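Local coordinates for protein D-glycero-D-manno-heptose 1-phosphate kinase (PDB 3K85) that probably transfers phosphate from ATP to a sugar, as a heptose-phosphate kinase of the GHMP family, at residues A[80-91]-A[143-154]. Numbering follows the deposited sequence.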
loop_
_atom_site.group_PDB
_atom_site.type_symbol
_atom_site.label_atom_id
_atom_site.label_comp_id
_atom_site.label_asym_id
_atom_site.label_seq_id
_atom_site.Cartn_x
_atom_site.Cartn_y
_atom_site.Cartn_z
ATOM N N LEU A 80 8.182 -15.739 26.945
ATOM C CA LEU A 80 7.942 -15.581 25.515
ATOM C C LEU A 80 8.398 -16.783 24.701
ATOM O O LEU A 80 7.646 -17.304 23.877
ATOM C CB LEU A 80 8.631 -14.317 25.021
ATOM C CG LEU A 80 7.816 -13.022 25.074
ATOM C CD1 LEU A 80 6.890 -13.009 26.253
ATOM C CD2 LEU A 80 8.768 -11.852 25.112
ATOM N N ILE A 81 9.628 -17.226 24.928
ATOM C CA ILE A 81 10.163 -18.381 24.216
ATOM C C ILE A 81 9.373 -19.636 24.578
ATOM O O ILE A 81 9.005 -20.440 23.713
ATOM C CB ILE A 81 11.634 -18.613 24.581
ATOM C CG1 ILE A 81 12.493 -17.503 23.976
ATOM C CG2 ILE A 81 12.085 -19.991 24.118
ATOM C CD1 ILE A 81 13.966 -17.657 24.281
ATOM N N LYS A 82 9.128 -19.807 25.871
ATOM C CA LYS A 82 8.380 -20.960 26.351
ATOM C C LYS A 82 6.952 -20.944 25.794
ATOM O O LYS A 82 6.440 -21.969 25.342
ATOM C CB LYS A 82 8.393 -20.965 27.883
ATOM C CG LYS A 82 9.792 -21.221 28.449
ATOM C CD LYS A 82 9.860 -21.019 29.954
ATOM C CE LYS A 82 11.259 -21.314 30.477
ATOM N NZ LYS A 82 11.359 -21.047 31.935
ATOM N N GLY A 83 6.316 -19.776 25.817
ATOM C CA GLY A 83 4.970 -19.671 25.273
ATOM C C GLY A 83 4.910 -20.099 23.804
ATOM O O GLY A 83 4.065 -20.910 23.406
ATOM N N VAL A 84 5.818 -19.566 22.991
ATOM C CA VAL A 84 5.841 -19.906 21.580
ATOM C C VAL A 84 6.129 -21.378 21.392
ATOM O O VAL A 84 5.405 -22.074 20.682
ATOM C CB VAL A 84 6.900 -19.091 20.822
ATOM C CG1 VAL A 84 6.909 -19.497 19.356
ATOM C CG2 VAL A 84 6.605 -17.602 20.963
ATOM N N TYR A 85 7.193 -21.858 22.022
ATOM C CA TYR A 85 7.549 -23.262 21.908
ATOM C C TYR A 85 6.388 -24.185 22.301
ATOM O O TYR A 85 6.129 -25.186 21.629
ATOM C CB TYR A 85 8.753 -23.577 22.790
ATOM C CG TYR A 85 9.078 -25.045 22.814
ATOM C CD1 TYR A 85 9.675 -25.657 21.719
ATOM C CD2 TYR A 85 8.724 -25.844 23.907
ATOM C CE1 TYR A 85 9.909 -27.026 21.699
ATOM C CE2 TYR A 85 8.954 -27.219 23.898
ATOM C CZ TYR A 85 9.543 -27.801 22.791
ATOM O OH TYR A 85 9.743 -29.162 22.739
ATOM N N ASN A 86 5.689 -23.861 23.387
ATOM C CA ASN A 86 4.578 -24.709 23.827
ATOM C C ASN A 86 3.438 -24.717 22.805
ATOM O O ASN A 86 2.963 -25.789 22.380
ATOM C CB ASN A 86 4.056 -24.250 25.198
ATOM C CG ASN A 86 5.046 -24.529 26.329
ATOM O OD1 ASN A 86 5.854 -25.456 26.250
ATOM N ND2 ASN A 86 4.972 -23.735 27.386
ATOM N N ARG A 87 3.021 -23.514 22.413
ATOM C CA ARG A 87 1.950 -23.316 21.449
ATOM C C ARG A 87 2.212 -24.073 20.152
ATOM O O ARG A 87 1.298 -24.692 19.608
ATOM C CB ARG A 87 1.798 -21.825 21.145
ATOM C CG ARG A 87 0.449 -21.426 20.562
ATOM C CD ARG A 87 -0.639 -21.441 21.633
ATOM N NE ARG A 87 -1.781 -20.616 21.246
ATOM C CZ ARG A 87 -2.592 -20.919 20.246
ATOM N NH1 ARG A 87 -2.383 -22.032 19.552
ATOM N NH2 ARG A 87 -3.587 -20.101 19.920
ATOM N N ILE A 88 3.453 -24.024 19.658
ATOM C CA ILE A 88 3.813 -24.711 18.414
ATOM C C ILE A 88 3.813 -26.224 18.607
ATOM O O ILE A 88 3.431 -26.979 17.703
ATOM C CB ILE A 88 5.231 -24.272 17.862
ATOM C CG1 ILE A 88 5.224 -22.795 17.446
ATOM C CG2 ILE A 88 5.599 -25.102 16.637
ATOM C CD1 ILE A 88 4.175 -22.461 16.401
ATOM N N ILE A 89 4.257 -26.678 19.776
ATOM C CA ILE A 89 4.264 -28.122 20.039
ATOM C C ILE A 89 2.827 -28.636 20.057
ATOM O O ILE A 89 2.546 -29.705 19.518
ATOM C CB ILE A 89 4.937 -28.477 21.395
ATOM C CG1 ILE A 89 6.426 -28.118 21.354
ATOM C CG2 ILE A 89 4.778 -29.976 21.680
ATOM C CD1 ILE A 89 7.230 -28.933 20.356
ATOM N N ARG A 90 1.927 -27.862 20.666
ATOM C CA ARG A 90 0.520 -28.235 20.745
ATOM C C ARG A 90 -0.198 -28.167 19.403
ATOM O O ARG A 90 -0.711 -29.174 18.911
ATOM C CB ARG A 90 -0.227 -27.334 21.731
ATOM C CG ARG A 90 0.176 -27.518 23.168
ATOM C CD ARG A 90 -0.981 -27.159 24.063
ATOM N NE ARG A 90 -1.362 -25.761 23.933
ATOM C CZ ARG A 90 -0.662 -24.750 24.435
ATOM N NH1 ARG A 90 0.463 -24.989 25.106
ATOM N NH2 ARG A 90 -1.092 -23.504 24.277
ATOM N N ASP A 91 -0.237 -26.973 18.822
ATOM C CA ASP A 91 -0.905 -26.762 17.548
ATOM C C ASP A 91 -0.518 -27.727 16.447
ATOM O O ASP A 91 -1.344 -28.082 15.612
ATOM C CB ASP A 91 -0.684 -25.331 17.069
ATOM C CG ASP A 91 -1.599 -24.352 17.762
ATOM O OD1 ASP A 91 -2.398 -24.800 18.617
ATOM O OD2 ASP A 91 -1.526 -23.144 17.455
ATOM N N LEU A 143 -1.781 -15.616 15.811
ATOM C CA LEU A 143 -1.212 -16.591 16.727
ATOM C C LEU A 143 -0.369 -15.897 17.795
ATOM O O LEU A 143 -0.332 -16.334 18.946
ATOM C CB LEU A 143 -0.347 -17.600 15.978
ATOM C CG LEU A 143 0.336 -18.632 16.877
ATOM C CD1 LEU A 143 -0.698 -19.345 17.762
ATOM C CD2 LEU A 143 1.066 -19.629 16.011
ATOM N N ALA A 144 0.299 -14.814 17.407
ATOM C CA ALA A 144 1.146 -14.066 18.325
ATOM C C ALA A 144 0.299 -13.366 19.377
ATOM O O ALA A 144 0.663 -13.326 20.553
ATOM C CB ALA A 144 1.989 -13.043 17.556
ATOM N N TYR A 145 -0.827 -12.807 18.944
ATOM C CA TYR A 145 -1.731 -12.114 19.848
ATOM C C TYR A 145 -2.297 -13.120 20.836
ATOM O O TYR A 145 -2.471 -12.815 22.016
ATOM C CB TYR A 145 -2.885 -11.486 19.073
ATOM C CG TYR A 145 -3.888 -10.758 19.939
ATOM C CD1 TYR A 145 -3.629 -9.471 20.409
ATOM C CD2 TYR A 145 -5.109 -11.349 20.273
ATOM C CE1 TYR A 145 -4.566 -8.781 21.188
ATOM C CE2 TYR A 145 -6.056 -10.676 21.053
ATOM C CZ TYR A 145 -5.781 -9.389 21.506
ATOM O OH TYR A 145 -6.721 -8.706 22.257
ATOM N N GLU A 146 -2.582 -14.322 20.350
ATOM C CA GLU A 146 -3.141 -15.347 21.211
ATOM C C GLU A 146 -2.155 -15.902 22.232
ATOM O O GLU A 146 -2.536 -16.156 23.378
ATOM C CB GLU A 146 -3.743 -16.473 20.368
ATOM C CG GLU A 146 -5.181 -16.173 19.971
ATOM C CD GLU A 146 -5.790 -17.237 19.090
ATOM O OE1 GLU A 146 -5.657 -18.435 19.426
ATOM O OE2 GLU A 146 -6.411 -16.873 18.067
ATOM N N ILE A 147 -0.895 -16.076 21.839
ATOM C CA ILE A 147 0.104 -16.590 22.766
ATOM C C ILE A 147 0.361 -15.576 23.866
ATOM O O ILE A 147 0.368 -15.904 25.050
ATOM C CB ILE A 147 1.446 -16.859 22.078
ATOM C CG1 ILE A 147 1.329 -18.039 21.125
ATOM C CG2 ILE A 147 2.516 -17.144 23.123
ATOM C CD1 ILE A 147 2.565 -18.212 20.253
ATOM N N GLU A 148 0.563 -14.331 23.460
ATOM C CA GLU A 148 0.861 -13.260 24.395
ATOM C C GLU A 148 -0.316 -12.851 25.276
ATOM O O GLU A 148 -0.208 -12.830 26.498
ATOM C CB GLU A 148 1.392 -12.060 23.605
ATOM C CG GLU A 148 1.583 -10.767 24.381
ATOM C CD GLU A 148 2.396 -9.742 23.587
ATOM O OE1 GLU A 148 2.328 -9.770 22.334
ATOM O OE2 GLU A 148 3.089 -8.905 24.213
ATOM N N ARG A 149 -1.440 -12.542 24.648
ATOM C CA ARG A 149 -2.627 -12.096 25.359
ATOM C C ARG A 149 -3.394 -13.147 26.170
ATOM O O ARG A 149 -3.861 -12.843 27.265
ATOM C CB ARG A 149 -3.561 -11.403 24.364
ATOM C CG ARG A 149 -2.937 -10.159 23.721
ATOM C CD ARG A 149 -2.949 -8.980 24.690
ATOM N NE ARG A 149 -1.687 -8.237 24.728
ATOM C CZ ARG A 149 -1.165 -7.568 23.704
ATOM N NH1 ARG A 149 -1.788 -7.544 22.539
ATOM N NH2 ARG A 149 -0.026 -6.905 23.852
ATOM N N LYS A 150 -3.527 -14.365 25.648
ATOM C CA LYS A 150 -4.248 -15.418 26.362
ATOM C C LYS A 150 -3.282 -16.329 27.128
ATOM O O LYS A 150 -3.223 -16.286 28.358
ATOM C CB LYS A 150 -5.078 -16.283 25.395
ATOM C CG LYS A 150 -5.923 -15.534 24.349
ATOM C CD LYS A 150 -6.959 -14.565 24.933
ATOM C CE LYS A 150 -7.803 -13.953 23.805
ATOM N NZ LYS A 150 -8.758 -12.869 24.210
ATOM N N ASP A 151 -2.531 -17.147 26.393
ATOM C CA ASP A 151 -1.567 -18.084 26.971
ATOM C C ASP A 151 -0.673 -17.530 28.075
ATOM O O ASP A 151 -0.300 -18.256 28.998
ATOM C CB ASP A 151 -0.684 -18.651 25.870
ATOM C CG ASP A 151 -1.418 -19.622 24.986
ATOM O OD1 ASP A 151 -2.659 -19.502 24.884
ATOM O OD2 ASP A 151 -0.755 -20.500 24.388
ATOM N N LEU A 152 -0.323 -16.252 27.982
ATOM C CA LEU A 152 0.543 -15.628 28.978
ATOM C C LEU A 152 -0.171 -14.556 29.799
ATOM O O LEU A 152 0.438 -13.925 30.664
ATOM C CB LEU A 152 1.774 -15.028 28.286
ATOM C CG LEU A 152 2.682 -16.019 27.556
ATOM C CD1 LEU A 152 3.694 -15.252 26.735
ATOM C CD2 LEU A 152 3.388 -16.924 28.552
ATOM N N GLY A 153 -1.453 -14.346 29.514
ATOM C CA GLY A 153 -2.239 -13.370 30.251
ATOM C C GLY A 153 -1.907 -11.899 30.063
ATOM O O GLY A 153 -2.678 -11.030 30.484
ATOM N N LEU A 154 -0.768 -11.612 29.439
ATOM C CA LEU A 154 -0.341 -10.236 29.198
ATOM C C LEU A 154 -1.456 -9.454 28.509
ATOM O O LEU A 154 -2.096 -9.963 27.589
ATOM C CB LEU A 154 0.914 -10.239 28.325
ATOM C CG LEU A 154 2.040 -11.106 28.900
ATOM C CD1 LEU A 154 2.935 -11.620 27.783
ATOM C CD2 LEU A 154 2.830 -10.300 29.924
HETATM O O HOH W 1 1.697 -20.876 25.102
#
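Leu-80 reaches across with one branch, its CD1 lying 3.9 Å from CD1 of Leu-152, and the two leucine side chains cross at about a right angle just past helix 137-151. At Gly-83 the helices come close, its CA 6.3 Å from that of Ile-147. With no side chain in the way, CG2 of Ile-147 rests against the glycine backbone, while a water donates both to Gly-83 O and to Asp-151 OD2. Val-84 continues the apolar seam, its CG2 on Ile-147 CD1.

Arg-87 carries the centre, a knob in a hole made by Leu-143, Glu-146, Ile-147 and Asp-151. Its CG stands anti to the backbone N (chi1 -159°) and packs 3.5 Å from Ile-147 CG1; the bend at chi2 then swings the guanidinium past Leu-143, whose CD1 sits over the centre of one face. Carboxylates line the edge: NH2 forms a salt bridge with Glu-146 OE1 at 2.7 Å, NE a looser one with Asp-151 OD2 at 3.3 Å, and NH1 pairs with Asp-91 one turn on. These partners should hold its rotation. Ile-88 adds CD1 against Leu-143 CD2. Arg-90 and Asp-151 reach toward each other from opposite directions, the carboxylate at the guanidinium edge, in a salt bridge with a weak NH2-OD2 hydrogen bond (3.0 Å, 132°). Together the five charged residues make one salt-bridge network.

Segments 80-91 and 143-151, axes 9.8 Å apart and crossing at 117°, belong to the GHMP kinase N-terminal region. Helix 115-131 packs against both through Ile-123, Phe-127 and Leu-124, while Ile-81 lies on strand 99-105 of the mixed sheet.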